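Local coordinates for type III CBASS phage resistance system CD-NTase-associated protein Cap8 (Pseudomonas aeruginosa, PDB 6P8P), which probably acts in type III CBASS anti-phage defence as a HORMA domain protein that helps regulate a bacterial cGAS-like enzyme, at residues A23-E26 with L27-G31; G31-G34 with T35-E39; K120-S123 with R124-A127. The protein carries 2 engineered substitutions. One frame throughout, in Å; residues are numbered along the deposited sequence.

Contact 1: residues A23-E26 with L27-G31; sequences AIVE and LLTQG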
loop_
_atom_site.group_PDB
_atom_site.type_symbol
_atom_site.label_atom_id
_atom_site.label_comp_id
_atom_site.label_asym_id
_atom_site.label_seq_id
_atom_site.Cartn_x
_atom_site.Cartn_y
_atom_site.Cartn_z
ATOM N N ALA A 23 -4.535 7.682 12.740
ATOM C CA ALA A 23 -5.536 8.014 13.759
ATOM C C ALA A 23 -6.261 6.759 14.220
ATOM O O ALA A 23 -6.576 6.618 15.412
ATOM C CB ALA A 23 -6.537 9.047 13.231
ATOM N N ILE A 24 -6.507 5.831 13.278
ATOM C CA ILE A 24 -7.156 4.556 13.597
ATOM C C ILE A 24 -6.247 3.682 14.444
ATOM O O ILE A 24 -6.685 3.053 15.412
ATOM C CB ILE A 24 -7.581 3.845 12.298
ATOM C CG1 ILE A 24 -8.703 4.645 11.625
ATOM C CG2 ILE A 24 -8.012 2.413 12.573
ATOM C CD1 ILE A 24 -9.014 4.240 10.193
ATOM N N VAL A 25 -4.968 3.651 14.125
ATOM C CA VAL A 25 -4.038 2.877 14.933
ATOM C C VAL A 25 -4.009 3.400 16.366
ATOM O O VAL A 25 -3.978 2.631 17.330
ATOM C CB VAL A 25 -2.637 2.927 14.313
ATOM C CG1 VAL A 25 -1.623 2.268 15.253
ATOM C CG2 VAL A 25 -2.629 2.237 12.935
ATOM N N GLU A 26 -4.001 4.712 16.528
ATOM C CA GLU A 26 -4.010 5.264 17.884
ATOM C C GLU A 26 -5.299 4.902 18.630
ATOM O O GLU A 26 -5.262 4.536 19.810
ATOM C CB GLU A 26 -3.808 6.775 17.828
ATOM C CG GLU A 26 -3.718 7.418 19.221
ATOM C CD GLU A 26 -2.534 6.951 20.039
ATOM O OE1 GLU A 26 -1.554 6.442 19.454
ATOM O OE2 GLU A 26 -2.591 7.091 21.282
ATOM N N LEU A 27 -6.444 4.976 17.946
ATOM C CA LEU A 27 -7.702 4.574 18.559
ATOM C C LEU A 27 -7.632 3.145 19.078
ATOM O O LEU A 27 -8.089 2.844 20.193
ATOM C CB LEU A 27 -8.824 4.696 17.543
ATOM C CG LEU A 27 -10.212 4.373 18.092
ATOM C CD1 LEU A 27 -10.830 5.598 18.753
ATOM C CD2 LEU A 27 -11.102 3.826 16.981
ATOM N N LEU A 28 -7.028 2.254 18.299
ATOM C CA LEU A 28 -7.064 0.835 18.627
ATOM C C LEU A 28 -5.967 0.380 19.564
ATOM O O LEU A 28 -6.128 -0.674 20.186
ATOM C CB LEU A 28 -7.002 0.010 17.354
ATOM C CG LEU A 28 -8.204 0.109 16.433
ATOM C CD1 LEU A 28 -7.954 -0.621 15.109
ATOM C CD2 LEU A 28 -9.448 -0.440 17.111
ATOM N N THR A 29 -4.871 1.136 19.691
ATOM C CA THR A 29 -3.746 0.702 20.507
ATOM C C THR A 29 -3.544 1.550 21.739
ATOM O O THR A 29 -2.915 1.075 22.689
ATOM C CB THR A 29 -2.437 0.689 19.707
ATOM O OG1 THR A 29 -2.122 2.005 19.247
ATOM C CG2 THR A 29 -2.543 -0.271 18.525
ATOM N N GLN A 30 -4.037 2.784 21.738
ATOM C CA GLN A 30 -4.179 3.571 22.972
ATOM C C GLN A 30 -2.825 3.785 23.644
ATOM O O GLN A 30 -2.683 3.653 24.854
ATOM C CB GLN A 30 -5.173 2.909 23.931
ATOM C CG GLN A 30 -6.598 2.825 23.386
ATOM C CD GLN A 30 -7.532 2.012 24.249
ATOM O OE1 GLN A 30 -7.101 1.129 24.999
ATOM N NE2 GLN A 30 -8.832 2.296 24.142
ATOM N N GLY A 31 -1.816 4.083 22.839
ATOM C CA GLY A 31 -0.506 4.386 23.353
ATOM C C GLY A 31 0.337 3.209 23.777
ATOM O O GLY A 31 1.415 3.420 24.335
HETATM O O HOH W 1 -0.775 3.852 20.076
#
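A23 O accepts L27 N at 3.0 Å and I24 O accepts L28 N, the i to i+4 spacing of an alpha helix, which runs on to T29 before Q30 swings to positive phi (60°) and ends it. The last full turn is closed by Q30 N, 2.9 Å from E26 O with an N-H...O angle of 152°. Between these, V25 O takes the amide of T29 and also lies 2.7 Å from T29 OG1, although the hydroxyl proton could go to another acceptor instead. T29 reaches this oxygen because its hydroxyl lies between its own backbone N and carbonyl carbon (chi1 62°), leaning back towards the preceding turn; its CB and CG2 rest against the same carbonyl oxygen. Along the buried flank, the I24 and L28 side chains run next to each other in the same direction, I24 CG2 meeting L28 CD1 at 4.0 Å. E26 behaves differently: its chain, bent at chi2, curls towards the end of the helix. Its OE1 is reached by a water at 2.8 Å, and this water also accepts G31 N at 3.0 Å, so the carboxylate is tied to the departing loop through solvent. As the C-terminal turn of helix 17-29, the segment packs I24, L27 and L28 on I72 of strand 69-75, while L27 also touches R7 and F9 of strand 4-10. V25 and T29 face R37 and L40 of helix 35-42, and Q30 NE2 is hydrogen-bonded to F93 O.

Contact 2: residues G31-G34 with T35-E39; sequences GKDG and TARSE
R37 turns back over the loop towards D33 because its CG is anti to the backbone N (chi1 -173°) and its chain bends at chi3 (81°), while D33 CG is likewise anti to its own N. The site is the N-terminal end of helix 35-42, where the loop from helix 17-29 enters with G34 as N-cap. G34 O starts the helical ladder by accepting S38 N at 3.0 Å; S38 OG lies near the same oxygen, though its hydroxyl proton has a second acceptor to choose from. The R37 guanidinium lies alongside the loop backbone, with K32 O and D33 CA over one face, both off-centre. The D33 and R37 side chains cross at about a right angle. R37 NH2 forms a weak hydrogen bond with D33 OD1 at 3.4 Å, part of a salt bridge whose two charged planes are 38° apart. The pair is long, and waters also bridge the two segments. One water donates to D33 OD1 at 2.6 Å and accepts R37 NE, while a second links K32 O to the R37 amide, tying the loop to the first turn of the helix. K32 carries its own charge away to a salt bridge with E94. The aliphatic part of R37 rests on V25 and T29 of helix 17-29. At the far end of the guanidinium, in its plane, R37 NH1 donates to a water 3.1 Å away that also accepts the amide of G31.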
loop_
_atom_site.group_PDB
_atom_site.type_symbol
_atom_site.label_atom_id
_atom_site.label_comp_id
_atom_site.label_asym_id
_atom_site.label_seq_id
_atom_site.Cartn_x
_atom_site.Cartn_y
_atom_site.Cartn_z
ATOM N N GLY A 31 -1.816 4.083 22.839
ATOM C CA GLY A 31 -0.506 4.386 23.353
ATOM C C GLY A 31 0.337 3.209 23.777
ATOM O O GLY A 31 1.415 3.420 24.335
ATOM N N LYS A 32 -0.093 1.980 23.533
ATOM C CA LYS A 32 0.665 0.816 23.978
ATOM C C LYS A 32 1.656 0.385 22.902
ATOM O O LYS A 32 1.259 0.063 21.783
ATOM C CB LYS A 32 -0.257 -0.350 24.305
ATOM C CG LYS A 32 -1.183 -0.098 25.452
ATOM C CD LYS A 32 -1.958 -1.350 25.762
ATOM C CE LYS A 32 -3.166 -1.032 26.616
ATOM N NZ LYS A 32 -4.172 -2.113 26.501
ATOM N N ASP A 33 2.941 0.366 23.252
ATOM C CA ASP A 33 4.040 -0.045 22.369
ATOM C C ASP A 33 4.162 -1.561 22.468
ATOM O O ASP A 33 4.819 -2.106 23.347
ATOM C CB ASP A 33 5.332 0.667 22.773
ATOM C CG ASP A 33 6.544 0.227 21.961
ATOM O OD1 ASP A 33 6.421 0.168 20.724
ATOM O OD2 ASP A 33 7.634 -0.011 22.566
ATOM N N GLY A 34 3.513 -2.259 21.548
ATOM C CA GLY A 34 3.545 -3.713 21.548
ATOM C C GLY A 34 3.483 -4.305 20.164
ATOM O O GLY A 34 3.539 -3.569 19.174
ATOM N N THR A 35 3.362 -5.627 20.082
ATOM C CA THR A 35 3.316 -6.267 18.773
ATOM C C THR A 35 2.062 -5.891 17.991
ATOM O O THR A 35 2.115 -5.802 16.767
ATOM C CB THR A 35 3.405 -7.787 18.898
ATOM O OG1 THR A 35 2.318 -8.282 19.682
ATOM C CG2 THR A 35 4.680 -8.187 19.547
ATOM N N ALA A 36 0.924 -5.698 18.660
ATOM C CA ALA A 36 -0.277 -5.286 17.927
ATOM C C ALA A 36 -0.052 -3.960 17.196
ATOM O O ALA A 36 -0.344 -3.826 15.997
ATOM C CB ALA A 36 -1.471 -5.189 18.881
ATOM N N ARG A 37 0.466 -2.956 17.905
ATOM C CA ARG A 37 0.680 -1.668 17.265
ATOM C C ARG A 37 1.709 -1.791 16.159
ATOM O O ARG A 37 1.560 -1.180 15.090
ATOM C CB ARG A 37 1.142 -0.606 18.251
ATOM C CG ARG A 37 1.217 0.772 17.640
ATOM C CD ARG A 37 1.376 1.878 18.671
ATOM N NE ARG A 37 2.751 2.003 19.106
ATOM C CZ ARG A 37 3.172 2.832 20.059
ATOM N NH1 ARG A 37 2.301 3.605 20.702
ATOM N NH2 ARG A 37 4.462 2.881 20.369
ATOM N N SER A 38 2.757 -2.591 16.396
ATOM C CA SER A 38 3.767 -2.801 15.358
ATOM C C SER A 38 3.163 -3.430 14.118
ATOM O O SER A 38 3.519 -3.057 12.991
ATOM C CB SER A 38 4.904 -3.678 15.894
ATOM O OG SER A 38 5.672 -2.954 16.850
ATOM N N GLU A 39 2.272 -4.411 14.295
ATOM C CA GLU A 39 1.668 -5.044 13.130
ATOM C C GLU A 39 0.758 -4.075 12.380
ATOM O O GLU A 39 0.779 -4.036 11.145
ATOM C CB GLU A 39 0.884 -6.288 13.511
ATOM C CG GLU A 39 1.751 -7.525 13.712
ATOM C CD GLU A 39 0.951 -8.808 13.927
ATOM O OE1 GLU A 39 -0.140 -8.979 13.344
ATOM O OE2 GLU A 39 1.427 -9.669 14.692
HETATM O O HOH W 1 -0.775 3.852 20.076
HETATM O O HOH W 2 0.503 -2.686 20.873
HETATM O O HOH W 3 4.639 -0.325 18.954
#

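Contact 3: residues K120-S123 with R124-A127; sequences KHSS and RIIA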
loop_
_atom_site.group_PDB
_atom_site.type_symbol
_atom_site.label_atom_id
_atom_site.label_comp_id
_atom_site.label_asym_id
_atom_site.label_seq_id
_atom_site.Cartn_x
_atom_site.Cartn_y
_atom_site.Cartn_z
ATOM N N LYS A 120 2.349 -10.769 4.399
ATOM C CA LYS A 120 3.761 -10.575 4.686
ATOM C C LYS A 120 3.985 -10.103 6.115
ATOM O O LYS A 120 5.051 -10.345 6.686
ATOM C CB LYS A 120 4.369 -9.530 3.743
ATOM C CG LYS A 120 4.258 -9.793 2.258
ATOM C CD LYS A 120 5.045 -8.720 1.459
ATOM C CE LYS A 120 6.312 -8.242 2.195
ATOM N NZ LYS A 120 7.095 -7.176 1.514
ATOM N N HIS A 121 3.013 -9.386 6.693
ATOM C CA HIS A 121 3.220 -8.707 7.953
ATOM C C HIS A 121 2.419 -9.280 9.106
ATOM O O HIS A 121 2.740 -8.981 10.258
ATOM C CB HIS A 121 2.835 -7.218 7.848
ATOM C CG HIS A 121 3.548 -6.484 6.766
ATOM N ND1 HIS A 121 4.886 -6.178 6.844
ATOM C CD2 HIS A 121 3.105 -5.957 5.597
ATOM C CE1 HIS A 121 5.252 -5.535 5.745
ATOM N NE2 HIS A 121 4.186 -5.379 4.978
ATOM N N SER A 122 1.368 -10.041 8.827
ATOM C CA SER A 122 0.413 -10.379 9.868
ATOM C C SER A 122 -0.428 -11.554 9.411
ATOM O O SER A 122 -0.755 -11.679 8.234
ATOM C CB SER A 122 -0.474 -9.156 10.197
ATOM O OG SER A 122 -1.496 -9.462 11.132
ATOM N N SER A 123 -0.819 -12.387 10.368
ATOM C CA SER A 123 -1.895 -13.345 10.153
ATOM C C SER A 123 -3.199 -12.886 10.803
ATOM O O SER A 123 -4.255 -13.463 10.529
ATOM C CB SER A 123 -1.490 -14.714 10.694
ATOM O OG SER A 123 -1.341 -14.679 12.096
ATOM N N ARG A 124 -3.150 -11.835 11.614
ATOM C CA ARG A 124 -4.337 -11.353 12.309
ATOM C C ARG A 124 -5.060 -10.275 11.525
ATOM O O ARG A 124 -6.286 -10.092 11.702
ATOM C CB ARG A 124 -3.969 -10.811 13.694
ATOM C CG ARG A 124 -3.371 -11.885 14.624
ATOM C CD ARG A 124 -2.967 -11.312 15.954
ATOM N NE ARG A 124 -2.454 -12.353 16.842
ATOM C CZ ARG A 124 -3.215 -13.144 17.581
ATOM N NH1 ARG A 124 -4.525 -13.014 17.535
ATOM N NH2 ARG A 124 -2.664 -14.071 18.349
ATOM N N ILE A 125 -4.331 -9.545 10.683
ATOM C CA ILE A 125 -4.926 -8.495 9.867
ATOM C C ILE A 125 -5.198 -9.097 8.503
ATOM O O ILE A 125 -4.263 -9.504 7.806
ATOM C CB ILE A 125 -4.024 -7.263 9.744
ATOM C CG1 ILE A 125 -3.701 -6.689 11.112
ATOM C CG2 ILE A 125 -4.697 -6.203 8.817
ATOM C CD1 ILE A 125 -2.489 -5.773 11.070
ATOM N N ILE A 126 -6.465 -9.128 8.109
ATOM C CA ILE A 126 -6.876 -9.724 6.849
ATOM C C ILE A 126 -7.771 -8.734 6.114
ATOM O O ILE A 126 -8.195 -7.719 6.661
ATOM C CB ILE A 126 -7.591 -11.069 7.055
ATOM C CG1 ILE A 126 -8.831 -10.890 7.933
ATOM C CG2 ILE A 126 -6.640 -12.063 7.718
ATOM C CD1 ILE A 126 -9.632 -12.173 8.136
ATOM N N ALA A 127 -8.048 -9.047 4.852
ATOM C CA ALA A 127 -8.925 -8.251 4.020
ATOM C C ALA A 127 -10.092 -9.093 3.530
ATOM O O ALA A 127 -9.979 -10.303 3.329
ATOM C CB ALA A 127 -8.159 -7.675 2.826
HETATM O O HOH W 4 -3.014 -11.632 6.666
#
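S122 points its side chain toward the start of the strand, where its hydroxyl meets two successive amides, R124 N and I125 N, each 2.9 Å from S122 OG. The bond from I125 is the straighter, with an N-H...O angle of 153° against 134° for R124. With its OG anti to the backbone N (chi1 175°), the serine reaches forward past S123, and the bond to R124 N makes this an ST turn, here with a further grip on I125. The I125 side chain runs roughly across that of S122, with I125 CG1 3.5 Å from S122 OG and I125 CD1 4.0 Å from S122 CB, so aliphatic carbon flanks the buried hydroxyl. This OG is also hydrogen-bonded to E39 OE1, consistent with two amides donating to it while it gives its own proton to the carboxylate. Across the same turn a water donates to both S122 O and I125 O, the latter at 2.7 Å, a second, solvent-mediated link. R124, extended from CG to NE, leads its charged end away to D99 in a salt bridge and to W100 in a cation-pi contact. The turn closes a beta-alpha-beta crossover through helix 111-119: I126 bonds M102 and L104 of the parallel strand 101-106, with R124 just before the strand also bonded to M102. I125 packs on L118 of helix 111-119 and L40 of helix 35-42.

Contacts 1 and 2 are consecutive, sharing G31 and one water, and their centres lie 9 Å apart; together they form the bend from helix 17-29 into helix 35-42. Contact 3 comes much later in the chain, where a loop enters strand 125-129, outermost within this chain in the five-stranded sheet. It lies about 17 Å from contact 1, centre to centre, without touching it, but 14 Å from contact 2, which it does meet, through E39 and the S122 turn. Helix 35-42 therefore connects the two regions, packing against helix 17-29 and reaching with E39 to the turn before the last strand of this HORMA domain protein.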